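Local coordinates for 6b protein (Agrobacterium vitis, PDB 3AQ2), which disturbs plant cell proliferation, carries an ADP-ribosylation fold and probably acts through the host miRNA machinery, at residues A[92-97]-A[158-163]; A[66-71]-A[135-140]; A[43-48]-A[186-191]; A[82-87]-A[193-198]. All coordinates share one frame; numbering follows the deposited sequence.

Interactions 1, 2 and 4 form the core of the chain, with interaction 2 almost at its centre; interaction 3 lies on the periphery. Centre to centre, interactions 2 and 4 are about 8 Å apart and 1 and 2 about 9 Å, while interaction 3 is about 11 Å from interaction 4 and about 17 Å from the other two. Along the chain, interaction 1 is nested within the loops closed by 3 and 4, and interaction 2 within that of 3; the pairs 1/2, 2/4 and 3/4 cross. Interactions 1, 2 and 4 each belong to a different sheet, and bonds such as Tyr67 with Thr96 and Ala136 with Val198 join them into one compact ADP-ribosylation fold.

Interaction 1. Residues A[92-97]-A[158-163]; sequences GTVATA and WYARQG
Thr96 lies over one face of the Trp158 indole, while Val94 meets its edge. Thr96 CB stands 3.5 Å from the centroid of the Trp158 six-membered ring, only 6° off the normal, a CH-pi contact. With chi1 at -178°, Thr96 OG1 is anti to the backbone N and sits over the rim, 3.3 Å from Trp158 CE2; its hydrogen bonds go to Gly157 O and Met98 N. In the ring plane, Val94 CG1 approaches Trp158 CE3 at 3.5 Å. On the opposite face of the sheet, which Ala95 shares, the Tyr159 ring has Ala95 O at its edge. Between the two groups runs an antiparallel ladder in which Thr93 with Arg161 and Ala95 with Tyr159 are the hydrogen-bonded pairs; Tyr159 N reaches Ala95 O at 2.8 Å. On the side shared by Thr93 and Arg161, a water donates to Thr93 OG1 at 2.9 Å and accepts from Arg161 NH1 at 2.9 Å. Thr93 OG1 also bonds Pro85 O, and Arg161 NH2 forms a salt bridge with Glu57. Helix 105-115 packs on Trp158, strand 66-70 touches Thr93, Ala95 and Thr96, and strand 143-151 pairs with the other edge of strand 154-161.

Interaction 2. Residues A[66-71]-A[135-140]; sequences TYVYVD and LAILMS
Thr66, Tyr67 and Val68 pair with Ile137, Ala136 and Leu135 in a regular, tight antiparallel ladder. Thr66 with Ile137 and Val68 with Leu135 are hydrogen-bonded pairs; Ile137 N points almost straight at Thr66 O (2.8 Å, 175°), and Val68 N reaches Leu135 O at 2.9 Å. Beyond Ile137 the direct backbone pairing gives way to one bridging water, which accepts from Met139 N at 3.0 Å, is hydrogen-bonded to Thr66 OG1, and gives a weak bond to Ile137 O. The side chains stay closely packed here: Met139 crosses Thr66 at about a right angle, its CG 3.2 Å from Thr66 OG1, and a bend at chi3 (-58°) places Met139 CE 3.6 Å from Thr66 CG2. The aliphatic contacts are looser. Val68 CG2 grazes Ile137 CD1 at 4.0 Å, and the Val70 and Leu135 side chains cross at about a right angle, meeting through CG1 and CD1. On the other side the Tyr67 ring lies obliquely against Ala136, Tyr67 CE2 to Ala136 CB 3.8 Å. Leu84 and Pro85 pack on the aliphatic side, and Leu27 of helix 20-38 touches Tyr67 and Ala136. Strand 66-70 is an outermost strand of a mixed four-stranded sheet, and its backbone also bonds Thr96 of strand 93-96, in the neighbouring three-stranded antiparallel sheet; this pairing near the centre of the chain is consistent with the ADP-ribosylation fold.

Interaction 3. Residues A[43-48]-A[186-191]; sequences YFNRSV and EFQLSD
Ser47 and Glu186 have the closest CA atoms, 7.4 Å apart, where two irregular loops run about 105° to each other with no backbone-to-backbone bond, so the side chains carry the contact. It is peripheral packing that ties the loop between strands 41-43 and 58-60 to the loop leading into strand 192-194. Glu186 reaches across with its chain extended, CG being anti to the backbone N (chi1 -172°), and its carboxylate is gripped by two donors. Ser47 OG donates to Glu186 OE1 at 2.5 Å, a short bond on the syn lone pair. Val48 N gives a bond of 2.8 Å to Glu186 OE2, again on the syn side and 16° out of the carboxylate plane. Ser47 OG is hydrogen-bonded as well to the backbone N atoms of Val49 and Asn50, which fixes its rotation. Farther along, Asn45 and Gln188 meet tip to tip with their amides stacked, the planes only 6° apart and Asn45 CG 3.3 Å from Gln188 NE2. The two amides exchange no hydrogen bond, and their NH2 groups bond elsewhere: Asn45 ND2 to Asp55 OD2, Gln188 NE2 to His194 O. Polar groups therefore dominate the join, and a carboxylate held by a hydroxyl and a peptide N-H on its two syn sides would suit the ionised form of Glu186.

Interaction 4. Residues A[82-87]-A[193-198]; sequences RLLPSN and IHYPIV
Arg82 O receives two hydrogen bonds from the opposite segment. His194 ND1 lies in the carbonyl plane, 3.2 Å from Arg82 O, and Tyr195 N comes to the same Arg82 O from above that plane, 45° out of it, at 2.9 Å. Next along, Leu84 and Ile193 form a hydrogen-bonded antiparallel pair, with Leu84 N to Ile193 O at 2.9 Å. Tyr195 OH bonds Leu138 O. A close polar contact without a hydrogen bond sets the edge of the Arg82 guanidinium against His194, Arg82 NH1 to His194 CE1 3.1 Å. Among aromatic contacts, Leu84 CG is anti to the backbone N (chi1 -167°), and CD2 stands over the centre of the Tyr195 ring, 12° off the normal, a CH-pi contact. Pro196 CD lies on the opposite face, nearer the rim. Apolar packing completes the join: Leu84 CB meets Tyr195 CB at 3.6 Å, and Ile197 CD1 touches Leu84 CD1 and packs at 3.4 Å on Leu83 O, which is buried without a polar partner in the model. Arg82 ends helix 72-81 in a Schellman motif, so the chain turns directly from the helix into a short two-stranded antiparallel ribbon whose Leu84 side packs on strands 66-70 and 133-137 of the central sheet.

Interaction 1. Residues A[92-97]-A[158-163]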
loop_
_atom_site.group_PDB
_atom_site.type_symbol
_atom_site.label_atom_id
_atom_site.label_comp_id
_atom_site.label_asym_id
_atom_site.label_seq_id
_atom_site.Cartn_x
_atom_site.Cartn_y
_atom_site.Cartn_z
ATOM N N GLY A 92 2.306 12.150 1.822
ATOM C CA GLY A 92 3.143 10.986 1.562
ATOM C C GLY A 92 2.457 9.698 1.941
ATOM O O GLY A 92 1.792 9.624 2.976
ATOM N N THR A 93 2.635 8.674 1.111
ATOM C CA THR A 93 2.241 7.319 1.484
ATOM C C THR A 93 3.462 6.409 1.429
ATOM O O THR A 93 4.064 6.221 0.360
ATOM C CB THR A 93 1.147 6.750 0.560
ATOM O OG1 THR A 93 0.014 7.634 0.559
ATOM C CG2 THR A 93 0.721 5.347 1.044
ATOM N N VAL A 94 3.812 5.857 2.587
ATOM C CA VAL A 94 4.952 4.968 2.718
ATOM C C VAL A 94 4.466 3.517 2.725
ATOM O O VAL A 94 3.576 3.138 3.513
ATOM C CB VAL A 94 5.768 5.280 4.006
ATOM C CG1 VAL A 94 6.869 4.257 4.229
ATOM C CG2 VAL A 94 6.348 6.693 3.954
ATOM N N ALA A 95 5.044 2.720 1.827
ATOM C CA ALA A 95 4.751 1.294 1.734
ATOM C C ALA A 95 6.032 0.500 1.936
ATOM O O ALA A 95 7.120 1.013 1.722
ATOM C CB ALA A 95 4.113 0.969 0.383
ATOM N N THR A 96 5.903 -0.751 2.362
ATOM C CA THR A 96 7.082 -1.596 2.532
ATOM C C THR A 96 6.883 -2.986 1.956
ATOM O O THR A 96 5.758 -3.486 1.913
ATOM C CB THR A 96 7.504 -1.695 4.032
ATOM O OG1 THR A 96 8.704 -2.489 4.146
ATOM C CG2 THR A 96 6.377 -2.295 4.916
ATOM N N ALA A 97 7.987 -3.599 1.539
ATOM C CA ALA A 97 8.001 -4.993 1.138
ATOM C C ALA A 97 7.897 -5.941 2.351
ATOM O O ALA A 97 7.622 -7.133 2.167
ATOM C CB ALA A 97 9.263 -5.303 0.306
ATOM N N TRP A 158 11.679 -0.134 1.432
ATOM C CA TRP A 158 10.702 0.863 1.864
ATOM C C TRP A 158 10.548 1.884 0.745
ATOM O O TRP A 158 11.540 2.257 0.095
ATOM C CB TRP A 158 11.192 1.567 3.137
ATOM C CG TRP A 158 11.023 0.684 4.321
ATOM C CD1 TRP A 158 11.831 -0.365 4.698
ATOM C CD2 TRP A 158 9.927 0.699 5.238
ATOM N NE1 TRP A 158 11.307 -0.980 5.815
ATOM C CE2 TRP A 158 10.145 -0.341 6.167
ATOM C CE3 TRP A 158 8.788 1.502 5.374
ATOM C CZ2 TRP A 158 9.255 -0.605 7.227
ATOM C CZ3 TRP A 158 7.906 1.251 6.435
ATOM C CH2 TRP A 158 8.146 0.197 7.340
ATOM N N TYR A 159 9.307 2.309 0.524
ATOM C CA TYR A 159 8.960 3.139 -0.636
ATOM C C TYR A 159 8.073 4.273 -0.198
ATOM O O TYR A 159 7.302 4.129 0.745
ATOM C CB TYR A 159 8.215 2.319 -1.696
ATOM C CG TYR A 159 8.985 1.108 -2.178
ATOM C CD1 TYR A 159 8.956 -0.083 -1.459
ATOM C CD2 TYR A 159 9.724 1.159 -3.355
ATOM C CE1 TYR A 159 9.665 -1.207 -1.886
ATOM C CE2 TYR A 159 10.443 0.033 -3.800
ATOM C CZ TYR A 159 10.398 -1.134 -3.059
ATOM O OH TYR A 159 11.101 -2.237 -3.499
ATOM N N ALA A 160 8.162 5.399 -0.896
ATOM C CA ALA A 160 7.273 6.510 -0.595
ATOM C C ALA A 160 6.734 7.135 -1.864
ATOM O O ALA A 160 7.499 7.361 -2.813
ATOM C CB ALA A 160 8.003 7.550 0.219
ATOM N N ARG A 161 5.421 7.380 -1.866
ATOM C CA ARG A 161 4.755 8.209 -2.869
ATOM C C ARG A 161 4.626 9.607 -2.283
ATOM O O ARG A 161 3.990 9.796 -1.231
ATOM C CB ARG A 161 3.365 7.649 -3.177
ATOM C CG ARG A 161 2.608 8.400 -4.258
ATOM C CD ARG A 161 1.181 7.835 -4.366
ATOM N NE ARG A 161 0.422 8.467 -5.446
ATOM C CZ ARG A 161 -0.151 9.671 -5.349
ATOM N NH1 ARG A 161 -0.037 10.377 -4.223
ATOM N NH2 ARG A 161 -0.835 10.174 -6.374
ATOM N N GLN A 162 5.233 10.587 -2.953
ATOM C CA GLN A 162 5.231 11.974 -2.470
ATOM C C GLN A 162 5.811 12.097 -1.042
ATOM O O GLN A 162 6.697 11.331 -0.679
ATOM C CB GLN A 162 3.831 12.590 -2.630
ATOM C CG GLN A 162 3.389 12.659 -4.099
ATOM C CD GLN A 162 4.255 13.613 -4.934
ATOM O OE1 GLN A 162 5.079 13.184 -5.751
ATOM N NE2 GLN A 162 4.083 14.905 -4.715
ATOM N N GLY A 163 5.351 13.067 -0.248
ATOM C CA GLY A 163 5.850 13.217 1.124
ATOM C C GLY A 163 7.243 13.828 1.283
ATOM O O GLY A 163 7.799 13.795 2.384
HETATM O O HOH W 1 0.644 9.551 -1.508
#

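Interaction 2. Residues A[66-71]-A[135-140]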
loop_
_atom_site.group_PDB
_atom_site.type_symbol
_atom_site.label_atom_id
_atom_site.label_comp_id
_atom_site.label_asym_id
_atom_site.label_seq_id
_atom_site.Cartn_x
_atom_site.Cartn_y
_atom_site.Cartn_z
ATOM N N THR A 66 3.444 -4.754 -2.173
ATOM C CA THR A 66 3.950 -4.065 -0.977
ATOM C C THR A 66 2.767 -3.694 -0.088
ATOM O O THR A 66 1.601 -3.804 -0.508
ATOM C CB THR A 66 4.829 -2.840 -1.312
ATOM O OG1 THR A 66 4.114 -1.950 -2.179
ATOM C CG2 THR A 66 6.136 -3.293 -2.002
ATOM N N TYR A 67 3.066 -3.246 1.124
ATOM C CA TYR A 67 2.052 -3.139 2.177
ATOM C C TYR A 67 1.984 -1.747 2.765
ATOM O O TYR A 67 3.019 -1.137 3.061
ATOM C CB TYR A 67 2.312 -4.204 3.265
ATOM C CG TYR A 67 2.348 -5.586 2.646
ATOM C CD1 TYR A 67 3.547 -6.165 2.229
ATOM C CD2 TYR A 67 1.165 -6.288 2.427
ATOM C CE1 TYR A 67 3.557 -7.426 1.618
ATOM C CE2 TYR A 67 1.169 -7.540 1.822
ATOM C CZ TYR A 67 2.359 -8.098 1.419
ATOM O OH TYR A 67 2.362 -9.349 0.832
ATOM N N VAL A 68 0.762 -1.241 2.906
ATOM C CA VAL A 68 0.525 0.019 3.612
ATOM C C VAL A 68 -0.254 -0.356 4.870
ATOM O O VAL A 68 -1.381 -0.832 4.798
ATOM C CB VAL A 68 -0.242 1.064 2.757
ATOM C CG1 VAL A 68 -0.561 2.297 3.584
ATOM C CG2 VAL A 68 0.587 1.447 1.524
ATOM N N TYR A 69 0.386 -0.169 6.023
ATOM C CA TYR A 69 -0.200 -0.570 7.295
ATOM C C TYR A 69 -1.208 0.459 7.808
ATOM O O TYR A 69 -0.991 1.673 7.697
ATOM C CB TYR A 69 0.913 -0.882 8.305
ATOM C CG TYR A 69 1.652 -2.131 7.885
ATOM C CD1 TYR A 69 2.832 -2.063 7.128
ATOM C CD2 TYR A 69 1.118 -3.390 8.169
ATOM C CE1 TYR A 69 3.483 -3.229 6.713
ATOM C CE2 TYR A 69 1.763 -4.561 7.757
ATOM C CZ TYR A 69 2.935 -4.478 7.036
ATOM O OH TYR A 69 3.535 -5.652 6.633
ATOM N N VAL A 70 -2.327 -0.038 8.338
ATOM C CA VAL A 70 -3.463 0.820 8.719
ATOM C C VAL A 70 -4.214 0.212 9.916
ATOM O O VAL A 70 -3.950 -0.929 10.310
ATOM C CB VAL A 70 -4.471 1.003 7.540
ATOM C CG1 VAL A 70 -3.812 1.690 6.345
ATOM C CG2 VAL A 70 -5.054 -0.350 7.108
ATOM N N ASP A 71 -5.134 0.980 10.490
ATOM C CA ASP A 71 -6.055 0.464 11.506
ATOM C C ASP A 71 -7.268 -0.197 10.819
ATOM O O ASP A 71 -7.426 -0.067 9.601
ATOM C CB ASP A 71 -6.508 1.617 12.378
ATOM C CG ASP A 71 -7.217 2.669 11.579
ATOM O OD1 ASP A 71 -6.529 3.489 10.932
ATOM O OD2 ASP A 71 -8.464 2.653 11.578
ATOM N N LEU A 135 -3.219 -2.817 3.864
ATOM C CA LEU A 135 -3.640 -2.767 2.472
ATOM C C LEU A 135 -2.471 -3.307 1.651
ATOM O O LEU A 135 -1.339 -2.851 1.802
ATOM C CB LEU A 135 -3.927 -1.310 2.069
ATOM C CG LEU A 135 -4.995 -0.593 2.911
ATOM C CD1 LEU A 135 -5.034 0.891 2.571
ATOM C CD2 LEU A 135 -6.344 -1.247 2.700
ATOM N N ALA A 136 -2.733 -4.297 0.809
ATOM C CA ALA A 136 -1.721 -4.818 -0.106
ATOM C C ALA A 136 -1.904 -4.152 -1.464
ATOM O O ALA A 136 -3.009 -4.146 -2.026
ATOM C CB ALA A 136 -1.834 -6.339 -0.202
ATOM N N ILE A 137 -0.817 -3.583 -1.988
ATOM C CA ILE A 137 -0.882 -2.824 -3.229
ATOM C C ILE A 137 0.221 -3.200 -4.198
ATOM O O ILE A 137 1.243 -3.779 -3.803
ATOM C CB ILE A 137 -0.773 -1.290 -2.978
ATOM C CG1 ILE A 137 0.576 -0.932 -2.315
ATOM C CG2 ILE A 137 -2.007 -0.765 -2.199
ATOM C CD1 ILE A 137 0.893 0.572 -2.394
ATOM N N LEU A 138 -0.017 -2.889 -5.467
ATOM C CA LEU A 138 1.050 -2.785 -6.448
ATOM C C LEU A 138 1.322 -1.295 -6.616
ATOM O O LEU A 138 0.392 -0.486 -6.758
ATOM C CB LEU A 138 0.628 -3.434 -7.764
ATOM C CG LEU A 138 0.574 -4.959 -7.634
ATOM C CD1 LEU A 138 -0.276 -5.555 -8.737
ATOM C CD2 LEU A 138 1.978 -5.575 -7.643
ATOM N N MET A 139 2.597 -0.924 -6.534
ATOM C CA MET A 139 2.974 0.489 -6.523
ATOM C C MET A 139 3.026 1.093 -7.927
ATOM O O MET A 139 3.400 0.425 -8.903
ATOM C CB MET A 139 4.339 0.661 -5.857
ATOM C CG MET A 139 4.285 0.396 -4.365
ATOM S SD MET A 139 5.914 0.486 -3.603
ATOM C CE MET A 139 6.773 -0.773 -4.544
ATOM N N SER A 140 2.630 2.362 -8.002
ATOM C CA SER A 140 2.733 3.145 -9.223
ATOM C C SER A 140 4.163 3.654 -9.431
ATOM O O SER A 140 5.033 3.464 -8.577
ATOM C CB SER A 140 1.791 4.339 -9.137
ATOM O OG SER A 140 2.331 5.289 -8.238
HETATM O O HOH W 2 4.182 -3.037 -5.141
#

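Interaction 3. Residues A[43-48]-A[186-191]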
loop_
_atom_site.group_PDB
_atom_site.type_symbol
_atom_site.label_atom_id
_atom_site.label_comp_id
_atom_site.label_asym_id
_atom_site.label_seq_id
_atom_site.Cartn_x
_atom_site.Cartn_y
_atom_site.Cartn_z
ATOM N N TYR A 43 -3.485 2.056 -15.637
ATOM C CA TYR A 43 -3.998 3.389 -15.311
ATOM C C TYR A 43 -5.305 3.208 -14.559
ATOM O O TYR A 43 -5.961 2.169 -14.690
ATOM C CB TYR A 43 -4.200 4.228 -16.567
ATOM C CG TYR A 43 -2.896 4.706 -17.148
ATOM C CD1 TYR A 43 -2.194 3.919 -18.054
ATOM C CD2 TYR A 43 -2.329 5.922 -16.749
ATOM C CE1 TYR A 43 -0.990 4.344 -18.588
ATOM C CE2 TYR A 43 -1.115 6.354 -17.286
ATOM C CZ TYR A 43 -0.450 5.548 -18.196
ATOM O OH TYR A 43 0.760 5.927 -18.744
ATOM N N PHE A 44 -5.687 4.201 -13.764
ATOM C CA PHE A 44 -6.825 4.002 -12.859
ATOM C C PHE A 44 -7.614 5.246 -12.511
ATOM O O PHE A 44 -8.832 5.171 -12.352
ATOM C CB PHE A 44 -6.386 3.291 -11.572
ATOM C CG PHE A 44 -5.246 3.971 -10.843
ATOM C CD1 PHE A 44 -5.504 4.901 -9.826
ATOM C CD2 PHE A 44 -3.927 3.688 -11.175
ATOM C CE1 PHE A 44 -4.456 5.531 -9.143
ATOM C CE2 PHE A 44 -2.859 4.314 -10.490
ATOM C CZ PHE A 44 -3.135 5.244 -9.482
ATOM N N ASN A 45 -6.926 6.382 -12.402
ATOM C CA ASN A 45 -7.582 7.625 -12.019
ATOM C C ASN A 45 -7.810 8.547 -13.203
ATOM O O ASN A 45 -6.876 8.851 -13.943
ATOM C CB ASN A 45 -6.773 8.362 -10.944
ATOM C CG ASN A 45 -7.563 9.498 -10.307
ATOM O OD1 ASN A 45 -8.593 9.266 -9.666
ATOM N ND2 ASN A 45 -7.090 10.734 -10.485
ATOM N N ARG A 46 -9.054 9.003 -13.357
ATOM C CA ARG A 46 -9.419 9.926 -14.432
ATOM C C ARG A 46 -8.805 11.311 -14.230
ATOM O O ARG A 46 -8.726 11.820 -13.111
ATOM C CB ARG A 46 -10.943 10.037 -14.551
ATOM C CG ARG A 46 -11.621 8.718 -14.887
ATOM C CD ARG A 46 -11.295 8.260 -16.313
ATOM N NE ARG A 46 -11.613 6.845 -16.515
ATOM C CZ ARG A 46 -11.385 6.167 -17.637
ATOM N NH1 ARG A 46 -10.835 6.767 -18.685
ATOM N NH2 ARG A 46 -11.710 4.878 -17.705
ATOM N N SER A 47 -8.338 11.894 -15.326
ATOM C CA SER A 47 -7.745 13.220 -15.296
ATOM C C SER A 47 -8.787 14.262 -14.907
ATOM O O SER A 47 -9.959 14.149 -15.288
ATOM C CB SER A 47 -7.189 13.555 -16.680
ATOM O OG SER A 47 -6.756 14.894 -16.766
ATOM N N VAL A 48 -8.360 15.270 -14.155
ATOM C CA VAL A 48 -9.214 16.421 -13.852
ATOM C C VAL A 48 -9.160 17.443 -14.994
ATOM O O VAL A 48 -10.015 18.317 -15.095
ATOM C CB VAL A 48 -8.845 17.062 -12.486
ATOM C CG1 VAL A 48 -9.863 18.084 -12.095
ATOM C CG2 VAL A 48 -8.796 15.996 -11.414
ATOM N N GLU A 186 0.403 14.921 -14.099
ATOM C CA GLU A 186 -0.855 15.073 -13.385
ATOM C C GLU A 186 -1.125 13.845 -12.545
ATOM O O GLU A 186 -1.220 12.740 -13.067
ATOM C CB GLU A 186 -2.034 15.288 -14.335
ATOM C CG GLU A 186 -3.299 15.634 -13.554
ATOM C CD GLU A 186 -4.585 15.367 -14.306
ATOM O OE1 GLU A 186 -4.584 15.426 -15.554
ATOM O OE2 GLU A 186 -5.592 15.098 -13.616
ATOM N N PHE A 187 -1.253 14.062 -11.246
ATOM C CA PHE A 187 -1.604 12.994 -10.326
ATOM C C PHE A 187 -2.214 13.571 -9.053
ATOM O O PHE A 187 -2.124 14.776 -8.793
ATOM C CB PHE A 187 -0.381 12.100 -10.029
ATOM C CG PHE A 187 0.808 12.849 -9.486
ATOM C CD1 PHE A 187 0.880 13.184 -8.130
ATOM C CD2 PHE A 187 1.866 13.196 -10.321
ATOM C CE1 PHE A 187 1.985 13.875 -7.619
ATOM C CE2 PHE A 187 2.981 13.877 -9.818
ATOM C CZ PHE A 187 3.038 14.219 -8.470
ATOM N N GLN A 188 -2.840 12.706 -8.264
ATOM C CA GLN A 188 -3.554 13.147 -7.066
ATOM C C GLN A 188 -2.622 13.486 -5.922
ATOM O O GLN A 188 -1.655 12.774 -5.672
ATOM C CB GLN A 188 -4.484 12.046 -6.581
ATOM C CG GLN A 188 -5.590 11.709 -7.518
ATOM C CD GLN A 188 -6.265 10.447 -7.068
ATOM O OE1 GLN A 188 -7.231 10.490 -6.306
ATOM N NE2 GLN A 188 -5.737 9.306 -7.510
ATOM N N LEU A 189 -2.949 14.567 -5.222
ATOM C CA LEU A 189 -2.272 14.943 -3.993
ATOM C C LEU A 189 -3.332 15.231 -2.944
ATOM O O LEU A 189 -3.985 16.281 -2.971
ATOM C CB LEU A 189 -1.393 16.173 -4.205
ATOM C CG LEU A 189 -0.004 15.977 -4.806
ATOM C CD1 LEU A 189 0.579 17.340 -5.171
ATOM C CD2 LEU A 189 0.911 15.250 -3.834
ATOM N N SER A 190 -3.493 14.289 -2.023
ATOM C CA SER A 190 -4.536 14.349 -1.003
ATOM C C SER A 190 -4.188 13.371 0.111
ATOM O O SER A 190 -3.363 12.465 -0.067
ATOM C CB SER A 190 -5.892 13.956 -1.596
ATOM O OG SER A 190 -6.936 14.206 -0.665
ATOM N N ASP A 191 -4.826 13.531 1.265
ATOM C CA ASP A 191 -4.614 12.556 2.341
ATOM C C ASP A 191 -5.428 11.275 2.147
ATOM O O ASP A 191 -5.211 10.278 2.843
ATOM C CB ASP A 191 -4.858 13.195 3.699
ATOM C CG ASP A 191 -3.808 14.238 4.025
ATOM O OD1 ASP A 191 -2.604 13.893 4.057
ATOM O OD2 ASP A 191 -4.188 15.407 4.237
#

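Interaction 4. Residues A[82-87]-A[193-198]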
loop_
_atom_site.group_PDB
_atom_site.type_symbol
_atom_site.label_atom_id
_atom_site.label_comp_id
_atom_site.label_asym_id
_atom_site.label_seq_id
_atom_site.Cartn_x
_atom_site.Cartn_y
_atom_site.Cartn_z
ATOM N N ARG A 82 -11.632 1.732 -2.800
ATOM C CA ARG A 82 -10.472 1.930 -3.671
ATOM C C ARG A 82 -9.746 3.232 -3.338
ATOM O O ARG A 82 -9.540 4.088 -4.207
ATOM C CB ARG A 82 -10.892 1.898 -5.141
ATOM C CG ARG A 82 -9.893 1.191 -6.018
ATOM C CD ARG A 82 -10.348 1.161 -7.467
ATOM N NE ARG A 82 -11.663 0.552 -7.624
ATOM C CZ ARG A 82 -12.766 1.220 -7.945
ATOM N NH1 ARG A 82 -12.724 2.533 -8.151
ATOM N NH2 ARG A 82 -13.917 0.576 -8.063
ATOM N N LEU A 83 -9.383 3.380 -2.067
ATOM C CA LEU A 83 -8.648 4.550 -1.596
ATOM C C LEU A 83 -7.328 4.148 -0.969
ATOM O O LEU A 83 -7.194 3.054 -0.418
ATOM C CB LEU A 83 -9.464 5.334 -0.568
ATOM C CG LEU A 83 -10.838 5.840 -1.014
ATOM C CD1 LEU A 83 -11.665 6.333 0.167
ATOM C CD2 LEU A 83 -10.689 6.929 -2.072
ATOM N N LEU A 84 -6.360 5.049 -1.057
ATOM C CA LEU A 84 -5.108 4.882 -0.344
ATOM C C LEU A 84 -4.885 6.124 0.532
ATOM O O LEU A 84 -5.023 7.247 0.045
ATOM C CB LEU A 84 -3.976 4.709 -1.344
ATOM C CG LEU A 84 -2.644 4.221 -0.774
ATOM C CD1 LEU A 84 -2.729 2.746 -0.331
ATOM C CD2 LEU A 84 -1.550 4.426 -1.791
ATOM N N PRO A 85 -4.564 5.924 1.832
ATOM C CA PRO A 85 -4.336 7.062 2.730
ATOM C C PRO A 85 -2.893 7.550 2.704
ATOM O O PRO A 85 -1.975 6.781 2.399
ATOM C CB PRO A 85 -4.611 6.469 4.113
ATOM C CG PRO A 85 -4.157 5.047 3.999
ATOM C CD PRO A 85 -4.410 4.631 2.535
ATOM N N SER A 86 -2.693 8.824 3.026
ATOM C CA SER A 86 -1.361 9.268 3.411
ATOM C C SER A 86 -1.076 8.727 4.815
ATOM O O SER A 86 -2.001 8.502 5.617
ATOM C CB SER A 86 -1.263 10.795 3.414
ATOM O OG SER A 86 -2.182 11.327 4.356
ATOM N N ASN A 87 0.202 8.493 5.098
ATOM C CA ASN A 87 0.636 8.117 6.446
ATOM C C ASN A 87 1.857 8.928 6.883
ATOM O O ASN A 87 2.596 8.537 7.789
ATOM C CB ASN A 87 0.899 6.607 6.552
ATOM C CG ASN A 87 1.868 6.109 5.511
ATOM O OD1 ASN A 87 2.533 6.905 4.832
ATOM N ND2 ASN A 87 1.970 4.777 5.380
ATOM N N ILE A 193 -6.476 9.304 -1.537
ATOM C CA ILE A 193 -6.504 9.302 -2.997
ATOM C C ILE A 193 -7.230 8.077 -3.544
ATOM O O ILE A 193 -7.283 7.033 -2.894
ATOM C CB ILE A 193 -5.068 9.391 -3.597
ATOM C CG1 ILE A 193 -4.200 8.189 -3.199
ATOM C CG2 ILE A 193 -4.398 10.709 -3.166
ATOM C CD1 ILE A 193 -2.879 8.098 -3.970
ATOM N N HIS A 194 -7.811 8.210 -4.727
ATOM C CA HIS A 194 -8.325 7.058 -5.450
ATOM C C HIS A 194 -7.148 6.194 -5.923
ATOM O O HIS A 194 -6.268 6.676 -6.645
ATOM C CB HIS A 194 -9.161 7.547 -6.631
ATOM C CG HIS A 194 -9.550 6.478 -7.597
ATOM N ND1 HIS A 194 -9.998 5.232 -7.207
ATOM C CD2 HIS A 194 -9.620 6.498 -8.950
ATOM C CE1 HIS A 194 -10.290 4.519 -8.280
ATOM N NE2 HIS A 194 -10.061 5.259 -9.350
ATOM N N TYR A 195 -7.127 4.925 -5.512
ATOM C CA TYR A 195 -5.983 4.056 -5.798
ATOM C C TYR A 195 -6.393 2.584 -5.697
ATOM O O TYR A 195 -7.096 2.215 -4.757
ATOM C CB TYR A 195 -4.855 4.349 -4.798
ATOM C CG TYR A 195 -3.507 3.788 -5.194
ATOM C CD1 TYR A 195 -2.570 4.591 -5.854
ATOM C CD2 TYR A 195 -3.169 2.460 -4.905
ATOM C CE1 TYR A 195 -1.326 4.081 -6.228
ATOM C CE2 TYR A 195 -1.931 1.935 -5.276
ATOM C CZ TYR A 195 -1.016 2.758 -5.933
ATOM O OH TYR A 195 0.209 2.246 -6.298
ATOM N N PRO A 196 -5.965 1.742 -6.662
ATOM C CA PRO A 196 -6.416 0.348 -6.622
ATOM C C PRO A 196 -5.792 -0.417 -5.466
ATOM O O PRO A 196 -4.588 -0.319 -5.233
ATOM C CB PRO A 196 -5.914 -0.235 -7.952
ATOM C CG PRO A 196 -5.603 0.974 -8.817
ATOM C CD PRO A 196 -5.105 1.987 -7.835
ATOM N N ILE A 197 -6.628 -1.162 -4.755
ATOM C CA ILE A 197 -6.175 -2.003 -3.656
ATOM C C ILE A 197 -6.303 -3.453 -4.096
ATOM O O ILE A 197 -7.367 -3.866 -4.554
ATOM C CB ILE A 197 -7.020 -1.740 -2.373
ATOM C CG1 ILE A 197 -7.026 -0.238 -2.006
ATOM C CG2 ILE A 197 -6.514 -2.610 -1.202
ATOM C CD1 ILE A 197 -5.631 0.386 -1.787
ATOM N N VAL A 198 -5.218 -4.221 -3.986
ATOM C CA VAL A 198 -5.261 -5.631 -4.362
ATOM C C VAL A 198 -6.023 -6.435 -3.304
ATOM O O VAL A 198 -6.951 -7.190 -3.624
ATOM C CB VAL A 198 -3.852 -6.213 -4.571
ATOM C CG1 VAL A 198 -3.939 -7.712 -4.912
ATOM C CG2 VAL A 198 -3.127 -5.435 -5.672
#